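Local coordinates for protein TonB-dependent siderophore receptor (Pseudomonas aeruginosa 39016, PDB 5NEC) that probably takes up iron-loaded siderophores across the bacterial outer membrane, driven by TonB, and may admit siderophore-drug conjugates, at residues Asp36-Lys41 with Gln126-Lys131; Asp682-Tyr687 with Asp694-Val699; Glu205-Arg210 with Asp237-Ser242. All blocks are in the same frame, centred on the assembly; numbering follows the deposited sequence.

Interaction 1. Residues Asp36-Lys41 with Gln126-Lys131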
loop_
_atom_site.group_PDB
_atom_site.type_symbol
_atom_site.label_atom_id
_atom_site.label_comp_id
_atom_site.label_asym_id
_atom_site.label_seq_id
_atom_site.Cartn_x
_atom_site.Cartn_y
_atom_site.Cartn_z
ATOM N N ASP A 36 -17.022 -10.404 -4.829
ATOM C CA ASP A 36 -17.026 -11.275 -6.021
ATOM C C ASP A 36 -16.747 -10.543 -7.347
ATOM O O ASP A 36 -16.586 -11.186 -8.392
ATOM C CB ASP A 36 -18.331 -12.107 -6.096
ATOM C CG ASP A 36 -19.613 -11.247 -6.192
ATOM O OD1 ASP A 36 -19.592 -10.140 -6.785
ATOM O OD2 ASP A 36 -20.664 -11.701 -5.678
ATOM N N ARG A 37 -16.685 -9.213 -7.287
ATOM C CA ARG A 37 -16.491 -8.380 -8.466
ATOM C C ARG A 37 -15.584 -7.193 -8.109
ATOM O O ARG A 37 -15.570 -6.731 -6.965
ATOM C CB ARG A 37 -17.847 -7.905 -8.996
ATOM C CG ARG A 37 -17.761 -7.254 -10.373
ATOM C CD ARG A 37 -19.126 -6.956 -10.977
ATOM N NE ARG A 37 -19.540 -7.922 -12.003
ATOM C CZ ARG A 37 -19.041 -8.005 -13.244
ATOM N NH1 ARG A 37 -18.072 -7.198 -13.671
ATOM N NH2 ARG A 37 -19.523 -8.915 -14.086
ATOM N N SER A 38 -14.818 -6.722 -9.086
ATOM C CA SER A 38 -14.064 -5.485 -8.943
ATOM C C SER A 38 -15.005 -4.280 -9.030
ATOM O O SER A 38 -16.100 -4.381 -9.575
ATOM C CB SER A 38 -12.999 -5.404 -10.034
ATOM O OG SER A 38 -12.179 -4.267 -9.856
ATOM N N ALA A 39 -14.578 -3.149 -8.486
ATOM C CA ALA A 39 -15.328 -1.894 -8.609
ATOM C C ALA A 39 -15.117 -1.218 -9.984
ATOM O O ALA A 39 -16.063 -0.672 -10.550
ATOM C CB ALA A 39 -14.958 -0.940 -7.480
ATOM N N SER A 40 -13.894 -1.260 -10.520
ATOM C CA SER A 40 -13.584 -0.569 -11.784
ATOM C C SER A 40 -14.082 -1.380 -12.976
ATOM O O SER A 40 -13.724 -2.550 -13.106
ATOM C CB SER A 40 -12.069 -0.295 -11.917
ATOM O OG SER A 40 -11.334 -1.426 -12.390
ATOM N N LYS A 41 -14.853 -0.751 -13.866
ATOM C CA LYS A 41 -15.456 -1.443 -15.034
ATOM C C LYS A 41 -14.505 -1.444 -16.243
ATOM O O LYS A 41 -14.887 -1.127 -17.385
ATOM C CB LYS A 41 -16.832 -0.851 -15.387
ATOM C CG LYS A 41 -17.764 -0.806 -14.173
ATOM C CD LYS A 41 -19.165 -0.335 -14.528
ATOM C CE LYS A 41 -19.800 0.532 -13.446
ATOM N NZ LYS A 41 -20.020 -0.211 -12.178
ATOM N N GLN A 126 -12.748 -0.433 -0.148
ATOM C CA GLN A 126 -12.013 -1.691 -0.232
ATOM C C GLN A 126 -10.672 -1.500 -0.955
ATOM O O GLN A 126 -10.452 -0.495 -1.630
ATOM C CB GLN A 126 -12.847 -2.765 -0.956
ATOM C CG GLN A 126 -13.106 -2.444 -2.418
ATOM C CD GLN A 126 -14.242 -3.252 -3.040
ATOM O OE1 GLN A 126 -15.221 -3.628 -2.380
ATOM N NE2 GLN A 126 -14.108 -3.525 -4.330
ATOM N N ILE A 127 -9.807 -2.506 -0.816
ATOM C CA ILE A 127 -8.471 -2.513 -1.400
ATOM C C ILE A 127 -8.339 -3.722 -2.332
ATOM O O ILE A 127 -8.451 -4.860 -1.890
ATOM C CB ILE A 127 -7.401 -2.559 -0.283
ATOM C CG1 ILE A 127 -7.503 -1.302 0.594
ATOM C CG2 ILE A 127 -5.999 -2.695 -0.850
ATOM C CD1 ILE A 127 -7.030 -1.530 2.009
ATOM N N GLU A 128 -8.089 -3.466 -3.611
ATOM C CA GLU A 128 -7.998 -4.527 -4.620
ATOM C C GLU A 128 -6.533 -4.786 -4.996
ATOM O O GLU A 128 -5.863 -3.907 -5.531
ATOM C CB GLU A 128 -8.828 -4.142 -5.848
ATOM C CG GLU A 128 -10.282 -3.819 -5.498
ATOM C CD GLU A 128 -11.155 -3.459 -6.693
ATOM O OE1 GLU A 128 -10.622 -3.239 -7.803
ATOM O OE2 GLU A 128 -12.393 -3.384 -6.505
ATOM N N VAL A 129 -6.048 -5.994 -4.697
ATOM C CA VAL A 129 -4.659 -6.392 -4.946
ATOM C C VAL A 129 -4.581 -7.304 -6.167
ATOM O O VAL A 129 -5.003 -8.439 -6.106
ATOM C CB VAL A 129 -4.063 -7.137 -3.721
ATOM C CG1 VAL A 129 -2.550 -7.318 -3.863
ATOM C CG2 VAL A 129 -4.377 -6.378 -2.436
ATOM N N SER A 130 -4.036 -6.799 -7.268
ATOM C CA SER A 130 -3.686 -7.625 -8.436
ATOM C C SER A 130 -2.254 -8.106 -8.305
ATOM O O SER A 130 -1.334 -7.298 -8.263
ATOM C CB SER A 130 -3.809 -6.811 -9.717
ATOM O OG SER A 130 -5.167 -6.690 -10.058
ATOM N N LYS A 131 -2.058 -9.416 -8.262
ATOM C CA LYS A 131 -0.726 -9.969 -7.977
ATOM C C LYS A 131 0.149 -10.142 -9.218
ATOM O O LYS A 131 1.355 -10.024 -9.127
ATOM C CB LYS A 131 -0.847 -11.254 -7.165
ATOM C CG LYS A 131 -1.681 -11.050 -5.904
ATOM C CD LYS A 131 -1.045 -11.641 -4.661
ATOM C CE LYS A 131 -2.099 -11.986 -3.612
ATOM N NZ LYS A 131 -1.491 -12.750 -2.481
#
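Ser38 and Glu128 mark the closest backbone approach, with Ser38 CA 7.5 Å from Glu128 CA. That spacing is too wide for strand pairing. Residues 36-41 have no regular structure, and they pass strand 126-130 at side-chain distance. The contact is small and lies near the surface.

Glu128 spans the gap. Its CG stands anti to the carbonyl carbon (chi1 -55°), and the chain then runs extended to carry the carboxylate out to the loop. The two oxygens take different donors. Ser38 OG donates to Glu128 OE1 at 2.8 Å and comes from above the carboxylate plane. The backbone Ala39 N donates to Glu128 OE2 at 3.0 Å, with an N-H...O angle of 161°, meeting the syn lone pair of that oxygen.

The anti lone pair of Glu128 OE2 is also taken. Gln126 NE2 reaches it at 2.8 Å, with the oxygen lying close to the amide plane of the glutamine. Gln126 and Glu128 therefore reach from the same side of the strand, and OE2 is gripped by two N-H groups. The methyl group of Ala39 rests beside this pair, with CB 3.7 Å from Glu128 OE2 and 4.2 Å from Gln126 NE2. Glu128 OE1 has a second donor in Asn148 ND2, on the neighbouring strand 146-151. These bonds fix the rotation of the carboxylate, which is largely buried and probably ionised.

Strand 124-130 lies between strands 54-57 and 146-151. This small mixed sheet is the core of the plug domain of TonB-dependent receptors, and here a buried glutamate ties the N-terminal segment to it.

Interaction 2. Residues Asp682-Tyr687 with Asp694-Val699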
loop_
_atom_site.group_PDB
_atom_site.type_symbol
_atom_site.label_atom_id
_atom_site.label_comp_id
_atom_site.label_asym_id
_atom_site.label_seq_id
_atom_site.Cartn_x
_atom_site.Cartn_y
_atom_site.Cartn_z
ATOM N N ASP A 682 -3.168 -11.461 16.647
ATOM C CA ASP A 682 -4.102 -10.383 16.979
ATOM C C ASP A 682 -5.407 -10.964 17.532
ATOM O O ASP A 682 -5.784 -12.068 17.160
ATOM C CB ASP A 682 -4.439 -9.603 15.712
ATOM C CG ASP A 682 -3.268 -8.782 15.169
ATOM O OD1 ASP A 682 -2.214 -8.637 15.842
ATOM O OD2 ASP A 682 -3.410 -8.247 14.050
ATOM N N ALA A 683 -6.104 -10.226 18.393
ATOM C CA ALA A 683 -7.407 -10.658 18.935
ATOM C C ALA A 683 -8.419 -9.535 18.811
ATOM O O ALA A 683 -8.030 -8.373 18.861
ATOM C CB ALA A 683 -7.269 -11.074 20.397
ATOM N N MET A 684 -9.702 -9.878 18.646
ATOM C CA MET A 684 -10.794 -8.897 18.729
ATOM C C MET A 684 -12.080 -9.455 19.335
ATOM O O MET A 684 -12.356 -10.651 19.277
ATOM C CB MET A 684 -11.108 -8.259 17.355
ATOM C CG MET A 684 -12.004 -9.049 16.394
ATOM S SD MET A 684 -13.813 -8.921 16.582
ATOM C CE MET A 684 -14.098 -7.267 15.997
ATOM N N ALA A 685 -12.882 -8.542 19.876
ATOM C CA ALA A 685 -14.216 -8.838 20.339
ATOM C C ALA A 685 -15.083 -7.629 20.053
ATOM O O ALA A 685 -14.614 -6.495 20.189
ATOM C CB ALA A 685 -14.181 -9.124 21.827
ATOM N N SER A 686 -16.331 -7.864 19.645
ATOM C CA SER A 686 -17.312 -6.785 19.462
ATOM C C SER A 686 -18.670 -7.136 20.053
ATOM O O SER A 686 -19.053 -8.307 20.106
ATOM C CB SER A 686 -17.497 -6.430 17.984
ATOM O OG SER A 686 -17.805 -7.570 17.222
ATOM N N TYR A 687 -19.376 -6.097 20.483
ATOM C CA TYR A 687 -20.671 -6.217 21.094
ATOM C C TYR A 687 -21.564 -5.153 20.477
ATOM O O TYR A 687 -21.225 -3.959 20.526
ATOM C CB TYR A 687 -20.548 -6.010 22.614
ATOM C CG TYR A 687 -21.830 -6.239 23.373
ATOM C CD1 TYR A 687 -22.258 -7.531 23.677
ATOM C CD2 TYR A 687 -22.628 -5.169 23.786
ATOM C CE1 TYR A 687 -23.449 -7.751 24.369
ATOM C CE2 TYR A 687 -23.817 -5.383 24.468
ATOM C CZ TYR A 687 -24.217 -6.675 24.757
ATOM O OH TYR A 687 -25.386 -6.898 25.442
ATOM N N ASP A 694 -22.082 0.107 18.149
ATOM C CA ASP A 694 -21.167 -1.025 18.360
ATOM C C ASP A 694 -20.026 -0.608 19.276
ATOM O O ASP A 694 -19.561 0.528 19.207
ATOM C CB ASP A 694 -20.529 -1.487 17.039
ATOM C CG ASP A 694 -21.497 -2.177 16.118
ATOM O OD1 ASP A 694 -22.462 -2.812 16.576
ATOM O OD2 ASP A 694 -21.297 -2.078 14.890
ATOM N N PHE A 695 -19.561 -1.558 20.086
ATOM C CA PHE A 695 -18.348 -1.428 20.884
ATOM C C PHE A 695 -17.378 -2.492 20.401
ATOM O O PHE A 695 -17.786 -3.645 20.214
ATOM C CB PHE A 695 -18.683 -1.615 22.365
ATOM C CG PHE A 695 -19.491 -0.499 22.936
ATOM C CD1 PHE A 695 -18.922 0.760 23.105
ATOM C CD2 PHE A 695 -20.825 -0.699 23.319
ATOM C CE1 PHE A 695 -19.665 1.811 23.622
ATOM C CE2 PHE A 695 -21.570 0.344 23.846
ATOM C CZ PHE A 695 -20.991 1.599 23.994
ATOM N N GLN A 696 -16.112 -2.121 20.167
ATOM C CA GLN A 696 -15.103 -3.083 19.675
ATOM C C GLN A 696 -13.786 -3.014 20.460
ATOM O O GLN A 696 -13.340 -1.938 20.845
ATOM C CB GLN A 696 -14.842 -2.882 18.172
ATOM C CG GLN A 696 -14.164 -4.073 17.523
ATOM C CD GLN A 696 -14.051 -3.935 16.024
ATOM O OE1 GLN A 696 -15.061 -3.937 15.324
ATOM N NE2 GLN A 696 -12.816 -3.854 15.519
ATOM N N LEU A 697 -13.192 -4.170 20.721
ATOM C CA LEU A 697 -11.899 -4.263 21.390
ATOM C C LEU A 697 -10.971 -4.943 20.410
ATOM O O LEU A 697 -11.348 -5.951 19.811
ATOM C CB LEU A 697 -12.016 -5.109 22.672
ATOM C CG LEU A 697 -10.743 -5.400 23.479
ATOM C CD1 LEU A 697 -10.075 -4.125 23.978
ATOM C CD2 LEU A 697 -11.078 -6.284 24.676
ATOM N N ASN A 698 -9.783 -4.379 20.208
ATOM C CA ASN A 698 -8.738 -5.029 19.416
ATOM C C ASN A 698 -7.453 -5.107 20.233
ATOM O O ASN A 698 -7.064 -4.132 20.885
ATOM C CB ASN A 698 -8.485 -4.243 18.126
ATOM C CG ASN A 698 -9.572 -4.446 17.107
ATOM O OD1 ASN A 698 -10.607 -3.762 17.131
ATOM N ND2 ASN A 698 -9.341 -5.394 16.193
ATOM N N VAL A 699 -6.804 -6.260 20.188
ATOM C CA VAL A 699 -5.478 -6.419 20.757
ATOM C C VAL A 699 -4.574 -6.768 19.588
ATOM O O VAL A 699 -4.745 -7.810 18.953
ATOM C CB VAL A 699 -5.449 -7.500 21.868
ATOM C CG1 VAL A 699 -4.050 -7.631 22.467
ATOM C CG2 VAL A 699 -6.424 -7.133 22.975
HETATM O O HOH W 1 -7.065 -7.124 16.447
#
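Met684 folds back on Gln696. Its CG sits between the backbone N and the carbonyl carbon (chi1 82°), and bends at chi2 and chi3 bring the terminal methyl across to the next strand. Gln696 has its CG anti to the backbone N (chi1 -162°) and then extends. The Met684 methyl lands over the flat face of the Gln696 amide, with CE 3.3 Å from CD. This is tight packing.

Gln696 NE2 donates to Asn698 OD1 at 2.7 Å along an almost straight line, in the plane of both amides and on a carbonyl lone pair. Met684 CB lies 3.6 Å from Asn698 ND2. A water accepts from Asn698 ND2 at 2.9 Å and also lies 2.9 Å from Ala683 O.

The segments are facing parts of an antiparallel beta hairpin, strands 674-688 and 693-700, in the barrel wall. Ala683 with Val699, Ala685 with Leu697, and Tyr687 with Phe695 are hydrogen-bonded pairs. Met684 with Asn698 and Ser686 with Gln696 are non-hydrogen-bonded pairs. The Met684 and Gln696 face looks into the barrel: Gln696 NE2 also donates to Lys63 O and Asn698 ND2 to Asp64 O, both in the plug. Asp682 adds a salt bridge to Arg75.

The other face carries Ala683, Ala685, Leu697, Val699 and the aromatic Tyr687 and Phe695. There Ala683 CB meets Val699 CB at 4.3 Å.

Interaction 3. Residues Glu205-Arg210 with Asp237-Ser242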
loop_
_atom_site.group_PDB
_atom_site.type_symbol
_atom_site.label_atom_id
_atom_site.label_comp_id
_atom_site.label_asym_id
_atom_site.label_seq_id
_atom_site.Cartn_x
_atom_site.Cartn_y
_atom_site.Cartn_z
ATOM N N GLU A 205 9.105 8.246 21.971
ATOM C CA GLU A 205 8.912 9.550 21.327
ATOM C C GLU A 205 8.248 9.574 19.940
ATOM O O GLU A 205 7.733 10.603 19.530
ATOM C CB GLU A 205 10.239 10.324 21.230
ATOM C CG GLU A 205 10.937 10.563 22.554
ATOM C CD GLU A 205 10.097 11.330 23.548
ATOM O OE1 GLU A 205 9.357 12.268 23.157
ATOM O OE2 GLU A 205 10.177 10.973 24.734
ATOM N N VAL A 206 8.248 8.464 19.220
ATOM C CA VAL A 206 7.744 8.427 17.873
ATOM C C VAL A 206 6.240 8.663 17.955
ATOM O O VAL A 206 5.580 8.145 18.854
ATOM C CB VAL A 206 8.045 7.075 17.216
ATOM C CG1 VAL A 206 7.315 6.910 15.886
ATOM C CG2 VAL A 206 9.539 6.920 17.045
ATOM N N ASP A 207 5.719 9.485 17.048
ATOM C CA ASP A 207 4.298 9.784 17.044
ATOM C C ASP A 207 3.766 10.258 15.696
ATOM O O ASP A 207 4.519 10.611 14.795
ATOM C CB ASP A 207 3.906 10.747 18.193
ATOM C CG ASP A 207 4.397 12.188 18.004
ATOM O OD1 ASP A 207 4.843 12.625 16.902
ATOM O OD2 ASP A 207 4.320 12.909 19.024
ATOM N N VAL A 208 2.446 10.230 15.586
ATOM C CA VAL A 208 1.760 10.569 14.356
ATOM C C VAL A 208 0.601 11.476 14.687
ATOM O O VAL A 208 -0.001 11.391 15.766
ATOM C CB VAL A 208 1.283 9.324 13.573
ATOM C CG1 VAL A 208 2.480 8.464 13.160
ATOM C CG2 VAL A 208 0.256 8.500 14.362
ATOM N N SER A 209 0.323 12.355 13.747
ATOM C CA SER A 209 -0.745 13.308 13.859
ATOM C C SER A 209 -1.245 13.612 12.447
ATOM O O SER A 209 -0.468 13.965 11.569
ATOM C CB SER A 209 -0.236 14.564 14.536
ATOM O OG SER A 209 -1.306 15.421 14.801
ATOM N N ARG A 210 -2.531 13.436 12.212
ATOM C CA ARG A 210 -3.087 13.750 10.903
ATOM C C ARG A 210 -4.580 14.008 10.952
ATOM O O ARG A 210 -5.274 13.622 11.891
ATOM C CB ARG A 210 -2.784 12.634 9.892
ATOM C CG ARG A 210 -3.352 11.271 10.249
ATOM C CD ARG A 210 -2.879 10.192 9.267
ATOM N NE ARG A 210 -3.365 8.859 9.616
ATOM C CZ ARG A 210 -2.721 7.954 10.370
ATOM N NH1 ARG A 210 -1.519 8.215 10.898
ATOM N NH2 ARG A 210 -3.293 6.761 10.606
ATOM N N ASP A 237 1.668 15.406 10.346
ATOM C CA ASP A 237 2.772 16.049 11.053
ATOM C C ASP A 237 3.236 15.073 12.131
ATOM O O ASP A 237 2.645 14.985 13.193
ATOM C CB ASP A 237 2.318 17.385 11.655
ATOM C CG ASP A 237 3.436 18.114 12.392
ATOM O OD1 ASP A 237 4.596 18.083 11.954
ATOM O OD2 ASP A 237 3.161 18.733 13.432
ATOM N N ASP A 238 4.285 14.325 11.814
ATOM C CA ASP A 238 4.733 13.200 12.618
ATOM C C ASP A 238 6.120 13.480 13.181
ATOM O O ASP A 238 6.877 14.280 12.628
ATOM C CB ASP A 238 4.793 11.917 11.757
ATOM C CG ASP A 238 3.456 11.570 11.068
ATOM O OD1 ASP A 238 2.380 12.027 11.505
ATOM O OD2 ASP A 238 3.503 10.825 10.052
ATOM N N THR A 239 6.441 12.803 14.282
ATOM C CA THR A 239 7.833 12.641 14.728
ATOM C C THR A 239 8.343 11.291 14.180
ATOM O O THR A 239 7.943 10.257 14.673
ATOM C CB THR A 239 7.942 12.721 16.272
ATOM O OG1 THR A 239 7.307 13.935 16.724
ATOM C CG2 THR A 239 9.418 12.686 16.720
ATOM N N PRO A 240 9.199 11.311 13.149
ATOM C CA PRO A 240 9.598 10.118 12.404
ATOM C C PRO A 240 10.537 9.208 13.182
ATOM O O PRO A 240 11.483 9.686 13.841
ATOM C CB PRO A 240 10.383 10.686 11.223
ATOM C CG PRO A 240 10.933 11.991 11.694
ATOM C CD PRO A 240 9.936 12.512 12.694
ATOM N N ASP A 241 10.302 7.901 13.055
ATOM C CA ASP A 241 11.152 6.890 13.673
ATOM C C ASP A 241 12.556 6.839 13.039
ATOM O O ASP A 241 12.741 7.196 11.878
ATOM C CB ASP A 241 10.487 5.506 13.603
ATOM C CG ASP A 241 10.956 4.570 14.719
ATOM O OD1 ASP A 241 12.083 4.724 15.265
ATOM O OD2 ASP A 241 10.193 3.667 15.056
ATOM N N SER A 242 13.536 6.413 13.832
ATOM C CA SER A 242 14.917 6.228 13.378
ATOM C C SER A 242 15.130 4.801 12.872
ATOM O O SER A 242 16.034 4.551 12.064
ATOM C CB SER A 242 15.918 6.506 14.529
ATOM O OG SER A 242 15.729 5.627 15.643
#
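Thr239, Val206 and Asp207 have the most surface buried here. They meet at the open end of a beta hairpin in the barrel wall, made by strands 206-219 and 225-238. The short turn lies at the far end. The long connection from strand 225-238 to strand 276-291 leaves from the open end. Long loops of such barrels are extracellular, so this end probably is too.

Asp207 and Thr239 form a single antiparallel bridge, reinforced by their side chains. The Asp207 CG lies between the backbone N and the carbonyl carbon (chi1 71°). This turns the carboxylate across toward Thr239, on the same side as the Asp207 carbonyl. Thr239 N can then donate to both: to Asp207 O at 3.0 Å and to Asp207 OD1 at 3.1 Å. Both bonds are bent, with N-H...O angles of 138° and 137°. Asp207 OD1 also accepts from Thr239 OG1 at 2.8 Å, and that hydroxyl comes from above the carboxylate plane. The return bond, from Asp207 N to Thr239 O, is weak at 3.3 Å.

Val206 packs its methyl groups against polar atoms. Its CG1 leans on the Thr239 carbonyl. Its CG2 presses on the carboxylate of Asp241, 3.6 Å from CG, and the two side chains cross at about a right angle. The Asp241 carboxylate is itself held by a salt bridge to Arg203. Beyond Asp238 the strand gives way to loop. Thr239 still makes its bridge, and Pro240 touches Pro90 of the plug.

Toward the barrel body the pairing is again modified by an aspartate. Asp237 N donates to Ser209 O at 2.9 Å. Ser209 N donates to a side chain instead of a backbone carbonyl, meeting Asp238 OD1 at 3.1 Å nearly along its C-O axis.

Interactions 2 and 3 belong to barrel hairpins, while interaction 1 lies in the plug, its centre about 27 Å from that of interaction 2 and about 32 Å from that of interaction 3. None touches another. Interaction 2 is partly buried and strand-paired throughout, and its inward amides bond to the plug. Interactions 1 and 3 are surface contacts in which carboxylates accept backbone N-H groups. In interaction 1 there is no strand pairing, and residues 36-41 are irregular. In interaction 3 this supplements pairing that runs out at a strand end. Interaction 2 lies next to its short hairpin turn, probably at the periplasmic rim, and interaction 3 toward the opposite, probably extracellular, rim.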